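Local coordinates for protein UL37 (Suid herpesvirus 1, PDB 4K70) that is an inner tegument protein of the herpesvirus particle, represented here by its N-terminal half, and probably takes part in controlling intracellular viral trafficking, at residues 178-192 / 383-395. Sequence-based numbering, arbitrary orientation.
Sequences QDGLRYVAQHTNWAL and RLLDDYGPGLDYV. With CA (calcium ion), chain D; NA (sodium ion), chain F.
With CG beside the backbone N (chi1 -76°), the side chain of Asn-189 turns its amide onto the connection leading to helix 392-402, while a bend at chi2 (-62°) curls Gln-178 toward the other end of that connection. Asn-189 ND2 donates to Tyr-388 O at 2.8 Å, in the carbonyl plane and on a lone pair; a second, weak bond goes to Asp-386 O. At the far end, Gln-178 OE1 accepts an almost straight bond from Leu-392 N at 2.7 Å and reaches Asp-393 N through a water. Between these grips Ala-185 CB sits 3.5 Å from Tyr-388 O, and Leu-181 CD1 lies against Gly-391 CA. Arg-182 runs its aliphatic chain past the carboxylate of Asp-393; in the conformer modelled here, NH1 makes a salt bridge to OD1 at 3.2 Å, met on the syn side but 26° out of the carboxylate plane. Next door, Asp-386 OD1 bridges a calcium ion and a sodium ion, and Asp-387 OD2 and Arg-383 O also bind the calcium. The arrangement is helix-to-loop packing at the centre of an elongated all-helical fold, where helix 175-188 and the turn after it pack on the metal-binding connection between helices 366-385 and 392-402.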
ATOM      1  N   GLN A 178      -0.916  -7.951  -8.855  1.00 21.88           N
ATOM      2  CA  GLN A 178       0.031  -7.024  -8.241  1.00 22.55           C
ATOM      3  C   GLN A 178      -0.398  -5.564  -8.451  1.00 23.90           C
ATOM      4  O   GLN A 178      -0.212  -4.719  -7.567  1.00 21.80           O
ATOM      5  CB  GLN A 178       1.442  -7.286  -8.778  1.00 21.24           C
ATOM      6  CG  GLN A 178       1.940  -8.671  -8.394  1.00 25.73           C
ATOM      7  CD  GLN A 178       2.029  -8.807  -6.888  1.00 23.24           C
ATOM      8  OE1 GLN A 178       2.359  -7.841  -6.208  1.00 24.60           O
ATOM      9  NE2 GLN A 178       1.724  -9.990  -6.361  1.00 20.58           N
ATOM     10  N   ASP A 179      -0.986  -5.279  -9.614  1.00 21.34           N
ATOM     11  CA  ASP A 179      -1.567  -3.962  -9.857  1.00 22.99           C
ATOM     12  C   ASP A 179      -2.765  -3.727  -8.945  1.00 22.67           C
ATOM     13  O   ASP A 179      -2.958  -2.621  -8.449  1.00 21.28           O
ATOM     14  CB  ASP A 179      -2.001  -3.799 -11.325  1.00 22.12           C
ATOM     15  CG  ASP A 179      -0.817  -3.683 -12.282  1.00 27.27           C
ATOM     16  OD1 ASP A 179       0.302  -3.375 -11.815  1.00 25.26           O
ATOM     17  OD2 ASP A 179      -1.007  -3.912 -13.498  1.00 26.56           O
ATOM     18  N   GLY A 180      -3.575  -4.764  -8.731  1.00 18.39           N
ATOM     19  CA  GLY A 180      -4.764  -4.635  -7.898  1.00 18.29           C
ATOM     20  C   GLY A 180      -4.407  -4.396  -6.437  1.00 22.30           C
ATOM     21  O   GLY A 180      -5.088  -3.649  -5.730  1.00 22.32           O
ATOM     22  N   LEU A 181      -3.355  -5.061  -5.968  1.00 19.27           N
ATOM     23  CA  LEU A 181      -2.844  -4.830  -4.605  1.00 19.56           C
ATOM     24  C   LEU A 181      -2.408  -3.372  -4.399  1.00 24.48           C
ATOM     25  O   LEU A 181      -2.702  -2.752  -3.372  1.00 25.04           O
ATOM     26  CB  LEU A 181      -1.664  -5.751  -4.333  1.00 18.30           C
ATOM     27  CG  LEU A 181      -2.002  -7.247  -4.281  1.00 21.72           C
ATOM     28  CD1 LEU A 181      -0.754  -8.084  -4.073  1.00 21.46           C
ATOM     29  CD2 LEU A 181      -3.030  -7.522  -3.179  1.00 21.57           C
ATOM     30  N   ARG A 182      -1.690  -2.838  -5.377  1.00 21.58           N
ATOM     31  CA  ARG A 182      -1.323  -1.416  -5.368  1.00 24.29           C
ATOM     32  C   ARG A 182      -2.544  -0.508  -5.251  1.00 24.65           C
ATOM     33  O   ARG A 182      -2.553   0.460  -4.482  1.00 26.21           O
ATOM     34  CB  ARG A 182      -0.541  -1.065  -6.630  1.00 25.43           C
ATOM     35  CG  ARG A 182      -0.252   0.438  -6.800  1.00 30.56           C
ATOM     36  CD  ARG A 182       0.486   0.671  -8.106  1.00 37.22           C
ATOM     37  NE  ARG A 182       0.288   2.011  -8.654  1.00 45.35           N
ATOM     38  CZ  ARG A 182       1.153   3.015  -8.529  1.00 50.87           C
ATOM     39  NH1 ARG A 182       2.286   2.841  -7.855  1.00 50.11           N
ATOM     40  NH2 ARG A 182       0.878   4.201  -9.070  1.00 45.53           N
ATOM     41  N   TYR A 183      -3.582  -0.834  -6.012  1.00 26.45           N
ATOM     42  CA  TYR A 183      -4.810  -0.059  -6.014  1.00 22.15           C
ATOM     43  C   TYR A 183      -5.518  -0.111  -4.678  1.00 22.32           C
ATOM     44  O   TYR A 183      -6.018   0.903  -4.192  1.00 21.77           O
ATOM     45  CB  TYR A 183      -5.755  -0.571  -7.115  1.00 23.41           C
ATOM     46  CG  TYR A 183      -6.970   0.303  -7.338  1.00 25.39           C
ATOM     47  CD1 TYR A 183      -6.922   1.381  -8.233  1.00 26.68           C
ATOM     48  CD2 TYR A 183      -8.161   0.069  -6.652  1.00 24.21           C
ATOM     49  CE1 TYR A 183      -8.025   2.184  -8.446  1.00 25.41           C
ATOM     50  CE2 TYR A 183      -9.274   0.877  -6.859  1.00 26.83           C
ATOM     51  CZ  TYR A 183      -9.199   1.928  -7.758  1.00 29.78           C
ATOM     52  OH  TYR A 183     -10.300   2.732  -7.975  1.00 29.97           O
ATOM     53  N   VAL A 184      -5.597  -1.304  -4.088  1.00 20.60           N
ATOM     54  CA  VAL A 184      -6.294  -1.457  -2.822  1.00 21.56           C
ATOM     55  C   VAL A 184      -5.605  -0.670  -1.717  1.00 23.00           C
ATOM     56  O   VAL A 184      -6.265  -0.000  -0.925  1.00 27.95           O
ATOM     57  CB  VAL A 184      -6.378  -2.943  -2.397  1.00 23.94           C
ATOM     58  CG1 VAL A 184      -6.898  -3.057  -0.977  1.00 23.54           C
ATOM     59  CG2 VAL A 184      -7.289  -3.697  -3.358  1.00 21.90           C
ATOM     60  N   ALA A 185      -4.281  -0.777  -1.670  1.00 20.84           N
ATOM     61  CA  ALA A 185      -3.461  -0.090  -0.669  1.00 25.65           C
ATOM     62  C   ALA A 185      -3.658   1.423  -0.791  1.00 25.92           C
ATOM     63  O   ALA A 185      -3.981   2.105   0.181  1.00 23.15           O
ATOM     64  CB  ALA A 185      -2.006  -0.451  -0.860  1.00 22.02           C
ATOM     65  N   GLN A 186      -3.507   1.934  -2.006  1.00 28.53           N
ATOM     66  CA  GLN A 186      -3.654   3.366  -2.259  1.00 28.50           C
ATOM     67  C   GLN A 186      -5.030   3.915  -1.846  1.00 29.51           C
ATOM     68  O   GLN A 186      -5.154   5.084  -1.493  1.00 33.47           O
ATOM     69  CB  GLN A 186      -3.349   3.664  -3.724  1.00 29.10           C
ATOM     70  CG  GLN A 186      -3.824   5.019  -4.213  1.00 37.35           C
ATOM     71  CD  GLN A 186      -3.737   5.157  -5.729  1.00 43.21           C
ATOM     72  OE1 GLN A 186      -3.873   4.166  -6.472  1.00 40.41           O
ATOM     73  NE2 GLN A 186      -3.518   6.390  -6.199  1.00 35.02           N
ATOM     74  N   HIS A 187      -6.052   3.064  -1.855  1.00 28.91           N
ATOM     75  CA  HIS A 187      -7.416   3.496  -1.554  1.00 25.89           C
ATOM     76  C   HIS A 187      -7.939   3.166  -0.160  1.00 28.46           C
ATOM     77  O   HIS A 187      -9.089   3.470   0.163  1.00 30.13           O
ATOM     78  CB  HIS A 187      -8.382   2.989  -2.649  1.00 29.01           C
ATOM     79  CG  HIS A 187      -8.183   3.681  -3.961  1.00 30.75           C
ATOM     80  ND1 HIS A 187      -7.244   3.273  -4.882  1.00 29.95           N
ATOM     81  CD2 HIS A 187      -8.736   4.814  -4.458  1.00 34.61           C
ATOM     82  CE1 HIS A 187      -7.244   4.110  -5.908  1.00 32.49           C
ATOM     83  NE2 HIS A 187      -8.145   5.050  -5.678  1.00 32.71           N
ATOM     84  N   THR A 188      -7.101   2.569   0.680  1.00 26.01           N
ATOM     85  CA  THR A 188      -7.539   2.185   2.021  1.00 26.74           C
ATOM     86  C   THR A 188      -6.619   2.647   3.167  1.00 25.43           C
ATOM     87  O   THR A 188      -7.103   3.075   4.213  1.00 26.09           O
ATOM     88  CB  THR A 188      -7.723   0.650   2.112  1.00 25.81           C
ATOM     89  OG1 THR A 188      -6.483   0.013   1.774  1.00 28.03           O
ATOM     90  CG2 THR A 188      -8.798   0.184   1.134  1.00 26.70           C
ATOM     91  N   ASN A 189      -5.307   2.541   2.981  1.00 23.32           N
ATOM     92  CA  ASN A 189      -4.341   2.812   4.061  1.00 24.00           C
ATOM     93  C   ASN A 189      -4.401   4.220   4.677  1.00 26.23           C
ATOM     94  O   ASN A 189      -4.171   4.401   5.885  1.00 22.53           O
ATOM     95  CB  ASN A 189      -2.910   2.550   3.579  1.00 23.39           C
ATOM     96  CG  ASN A 189      -2.580   1.077   3.499  1.00 26.92           C
ATOM     97  OD1 ASN A 189      -3.064   0.286   4.296  1.00 32.08           O
ATOM     98  ND2 ASN A 189      -1.757   0.700   2.533  1.00 24.11           N
ATOM     99  N   TRP A 190      -4.683   5.209   3.835  1.00 23.49           N
ATOM    100  CA  TRP A 190      -4.678   6.609   4.240  1.00 23.19           C
ATOM    101  C   TRP A 190      -5.623   6.858   5.415  1.00 25.69           C
ATOM    102  O   TRP A 190      -5.421   7.785   6.197  1.00 28.41           O
ATOM    103  CB  TRP A 190      -5.076   7.495   3.055  1.00 25.17           C
ATOM    104  CG  TRP A 190      -6.456   7.203   2.619  1.00 28.51           C
ATOM    105  CD1 TRP A 190      -6.842   6.268   1.712  1.00 29.46           C
ATOM    106  CD2 TRP A 190      -7.656   7.807   3.115  1.00 29.15           C
ATOM    107  NE1 TRP A 190      -8.211   6.260   1.596  1.00 29.71           N
ATOM    108  CE2 TRP A 190      -8.735   7.195   2.452  1.00 30.55           C
ATOM    109  CE3 TRP A 190      -7.920   8.811   4.055  1.00 31.37           C
ATOM    110  CZ2 TRP A 190     -10.064   7.551   2.693  1.00 32.11           C
ATOM    111  CZ3 TRP A 190      -9.242   9.163   4.294  1.00 32.50           C
ATOM    112  CH2 TRP A 190     -10.294   8.534   3.617  1.00 31.37           C
ATOM    113  N   ALA A 191      -6.635   6.009   5.555  1.00 25.20           N
ATOM    114  CA  ALA A 191      -7.700   6.238   6.529  1.00 24.69           C
ATOM    115  C   ALA A 191      -7.296   5.932   7.972  1.00 28.27           C
ATOM    116  O   ALA A 191      -7.927   6.422   8.917  1.00 28.23           O
ATOM    117  CB  ALA A 191      -8.936   5.439   6.148  1.00 23.46           C
ATOM    118  N   LEU A 192      -6.264   5.109   8.150  1.00 26.16           N
ATOM    119  CA  LEU A 192      -5.870   4.680   9.497  1.00 25.66           C
ATOM    120  C   LEU A 192      -5.495   5.860  10.425  1.00 22.97           C
ATOM    121  O   LEU A 192      -6.048   5.991  11.516  1.00 23.73           O
ATOM    122  CB  LEU A 192      -4.757   3.629   9.429  1.00 20.49           C
ATOM    123  CG  LEU A 192      -4.122   3.214  10.766  1.00 26.94           C
ATOM    124  CD1 LEU A 192      -5.164   2.617  11.699  1.00 21.38           C
ATOM    125  CD2 LEU A 192      -2.962   2.252  10.528  1.00 22.07           C
ATOM    126  N   ARG A 383       5.247   8.143   5.495  1.00 24.89           N
ATOM    127  CA  ARG A 383       5.542   8.036   4.073  1.00 25.33           C
ATOM    128  C   ARG A 383       5.217   6.661   3.493  1.00 23.29           C
ATOM    129  O   ARG A 383       4.684   6.562   2.397  1.00 23.07           O
ATOM    130  CB  ARG A 383       7.018   8.317   3.826  1.00 22.28           C
ATOM    131  CG  ARG A 383       7.383   9.766   3.878  1.00 30.17           C
ATOM    132  CD  ARG A 383       8.588   9.992   2.999  1.00 33.94           C
ATOM    133  NE  ARG A 383       9.866   9.858   3.682  1.00 34.90           N
ATOM    134  CZ  ARG A 383      10.974   9.404   3.094  1.00 35.19           C
ATOM    135  NH1 ARG A 383      10.943   9.005   1.824  1.00 29.20           N
ATOM    136  NH2 ARG A 383      12.111   9.335   3.772  1.00 24.80           N
ATOM    137  N   LEU A 384       5.589   5.609   4.212  1.00 21.99           N
ATOM    138  CA  LEU A 384       5.386   4.243   3.741  1.00 20.95           C
ATOM    139  C   LEU A 384       3.949   3.770   3.837  1.00 22.37           C
ATOM    140  O   LEU A 384       3.540   2.873   3.098  1.00 23.55           O
ATOM    141  CB  LEU A 384       6.247   3.260   4.547  1.00 20.25           C
ATOM    142  CG  LEU A 384       7.761   3.335   4.364  1.00 22.71           C
ATOM    143  CD1 LEU A 384       8.474   2.691   5.537  1.00 18.59           C
ATOM    144  CD2 LEU A 384       8.165   2.672   3.066  1.00 19.07           C
ATOM    145  N   LEU A 385       3.194   4.327   4.778  1.00 20.21           N
ATOM    146  CA  LEU A 385       1.907   3.741   5.140  1.00 22.13           C
ATOM    147  C   LEU A 385       0.914   3.655   3.975  1.00 24.03           C
ATOM    148  O   LEU A 385       0.196   2.659   3.849  1.00 24.45           O
ATOM    149  CB  LEU A 385       1.282   4.478   6.326  1.00 22.67           C
ATOM    150  CG  LEU A 385      -0.101   3.984   6.756  1.00 23.09           C
ATOM    151  CD1 LEU A 385      -0.095   2.497   7.100  1.00 24.82           C
ATOM    152  CD2 LEU A 385      -0.650   4.817   7.908  1.00 26.14           C
ATOM    153  N   ASP A 386       0.871   4.673   3.118  1.00 20.40           N
ATOM    154  CA  ASP A 386      -0.100   4.653   2.013  1.00 21.90           C
ATOM    155  C   ASP A 386       0.178   3.534   1.022  1.00 24.00           C
ATOM    156  O   ASP A 386      -0.718   3.098   0.300  1.00 23.98           O
ATOM    157  CB  ASP A 386      -0.208   6.025   1.288  1.00 20.16           C
ATOM    158  CG  ASP A 386       0.999   6.329   0.396  1.00 26.63           C
ATOM    159  OD1 ASP A 386       2.003   6.883   0.905  1.00 26.93           O
ATOM    160  OD2 ASP A 386       0.941   6.025  -0.818  1.00 26.82           O
ATOM    161  N   ASP A 387       1.410   3.043   1.003  1.00 22.34           N
ATOM    162  CA  ASP A 387       1.799   2.058   0.015  1.00 19.15           C
ATOM    163  C   ASP A 387       1.721   0.652   0.586  1.00 24.57           C
ATOM    164  O   ASP A 387       1.833  -0.322  -0.150  1.00 19.54           O
ATOM    165  CB  ASP A 387       3.224   2.318  -0.433  1.00 20.91           C
ATOM    166  CG  ASP A 387       3.386   3.689  -1.034  1.00 26.15           C
ATOM    167  OD1 ASP A 387       2.864   3.893  -2.153  1.00 25.36           O
ATOM    168  OD2 ASP A 387       4.024   4.542  -0.390  1.00 23.94           O
ATOM    169  N   TYR A 388       1.515   0.560   1.893  1.00 22.42           N
ATOM    170  CA  TYR A 388       1.694  -0.704   2.601  1.00 22.43           C
ATOM    171  C   TYR A 388       0.780  -1.825   2.103  1.00 23.68           C
ATOM    172  O   TYR A 388      -0.443  -1.674   2.069  1.00 24.87           O
ATOM    173  CB  TYR A 388       1.483  -0.526   4.098  1.00 22.28           C
ATOM    174  CG  TYR A 388       1.912  -1.758   4.856  1.00 25.75           C
ATOM    175  CD1 TYR A 388       1.039  -2.826   5.049  1.00 27.03           C
ATOM    176  CD2 TYR A 388       3.205  -1.873   5.334  1.00 24.00           C
ATOM    177  CE1 TYR A 388       1.443  -3.970   5.715  1.00 26.52           C
ATOM    178  CE2 TYR A 388       3.615  -3.001   6.012  1.00 25.54           C
ATOM    179  CZ  TYR A 388       2.732  -4.049   6.196  1.00 26.34           C
ATOM    180  OH  TYR A 388       3.159  -5.158   6.872  1.00 29.51           O
ATOM    181  N   GLY A 389       1.386  -2.951   1.739  1.00 26.21           N
ATOM    182  CA  GLY A 389       0.627  -4.121   1.342  1.00 27.00           C
ATOM    183  C   GLY A 389       1.484  -5.346   1.106  1.00 24.86           C
ATOM    184  O   GLY A 389       2.702  -5.315   1.302  1.00 25.08           O
ATOM    185  N   PRO A 390       0.850  -6.441   0.671  1.00 24.88           N
ATOM    186  CA  PRO A 390       1.559  -7.716   0.612  1.00 27.70           C
ATOM    187  C   PRO A 390       2.138  -8.048  -0.757  1.00 23.74           C
ATOM    188  O   PRO A 390       2.370  -9.225  -1.031  1.00 22.63           O
ATOM    189  CB  PRO A 390       0.461  -8.718   0.966  1.00 23.86           C
ATOM    190  CG  PRO A 390      -0.775  -8.107   0.358  1.00 26.49           C
ATOM    191  CD  PRO A 390      -0.608  -6.608   0.516  1.00 24.01           C
ATOM    192  N   GLY A 391       2.383  -7.049  -1.594  1.00 22.38           N
ATOM    193  CA  GLY A 391       2.838  -7.315  -2.947  1.00 24.09           C
ATOM    194  C   GLY A 391       4.082  -6.577  -3.425  1.00 26.40           C
ATOM    195  O   GLY A 391       4.806  -5.946  -2.652  1.00 23.09           O
ATOM    196  N   LEU A 392       4.317  -6.669  -4.729  1.00 22.95           N
ATOM    197  CA  LEU A 392       5.521  -6.153  -5.369  1.00 23.62           C
ATOM    198  C   LEU A 392       5.636  -4.635  -5.296  1.00 27.42           C
ATOM    199  O   LEU A 392       6.727  -4.087  -5.109  1.00 25.30           O
ATOM    200  CB  LEU A 392       5.510  -6.576  -6.833  1.00 27.64           C
ATOM    201  CG  LEU A 392       6.699  -6.191  -7.697  1.00 30.63           C
ATOM    202  CD1 LEU A 392       7.972  -6.666  -7.024  1.00 31.51           C
ATOM    203  CD2 LEU A 392       6.547  -6.812  -9.076  1.00 28.53           C
ATOM    204  N   ASP A 393       4.511  -3.956  -5.472  1.00 28.16           N
ATOM    205  CA  ASP A 393       4.469  -2.496  -5.418  0.50 26.78           C
ATOM    206  C   ASP A 393       4.998  -1.954  -4.092  1.00 25.16           C
ATOM    207  O   ASP A 393       5.691  -0.935  -4.052  1.00 23.43           O
ATOM    208  CB  ASP A 393       3.044  -1.988  -5.609  0.50 23.45           C
ATOM    209  CG  ASP A 393       2.973  -0.477  -5.641  0.50 26.47           C
ATOM    210  OD1 ASP A 393       3.412   0.098  -6.652  0.50 29.64           O
ATOM    211  OD2 ASP A 393       2.485   0.136  -4.666  0.50 27.04           O
ATOM    212  N   TYR A 394       4.642  -2.616  -3.001  1.00 21.67           N
ATOM    213  CA  TYR A 394       5.128  -2.144  -1.702  1.00 22.93           C
ATOM    214  C   TYR A 394       6.610  -2.462  -1.528  1.00 22.63           C
ATOM    215  O   TYR A 394       7.343  -1.663  -0.967  1.00 27.08           O
ATOM    216  CB  TYR A 394       4.306  -2.666  -0.531  1.00 20.71           C
ATOM    217  CG  TYR A 394       4.820  -2.137   0.797  1.00 23.95           C
ATOM    218  CD1 TYR A 394       4.874  -0.769   1.043  1.00 22.01           C
ATOM    219  CD2 TYR A 394       5.261  -2.999   1.798  1.00 18.96           C
ATOM    220  CE1 TYR A 394       5.344  -0.262   2.248  1.00 21.31           C
ATOM    221  CE2 TYR A 394       5.740  -2.504   3.005  1.00 21.66           C
ATOM    222  CZ  TYR A 394       5.774  -1.131   3.225  1.00 24.49           C
ATOM    223  OH  TYR A 394       6.237  -0.626   4.418  1.00 23.34           O
ATOM    224  N   VAL A 395       7.058  -3.606  -2.045  1.00 22.85           N
ATOM    225  CA  VAL A 395       8.481  -3.919  -2.039  1.00 20.40           C
ATOM    226  C   VAL A 395       9.278  -2.789  -2.700  1.00 25.01           C
ATOM    227  O   VAL A 395      10.282  -2.333  -2.169  1.00 23.27           O
ATOM    228  CB  VAL A 395       8.786  -5.230  -2.754  1.00 24.47           C
ATOM    229  CG1 VAL A 395      10.283  -5.398  -2.895  1.00 25.60           C
ATOM    230  CG2 VAL A 395       8.203  -6.405  -1.975  1.00 22.08           C
TER
HETATM  231 CA    CA D1002       4.218   6.775   0.057  1.00 22.70          CA
HETATM  232 NA    NA F1004       1.593   8.277   3.295  1.00 38.68          NA
HETATM  233  O   HOH W   1       1.570  -4.999  -5.778  1.00 24.61           O
HETATM  234  O   HOH W   2       6.529   6.404  -0.530  1.00 26.55           O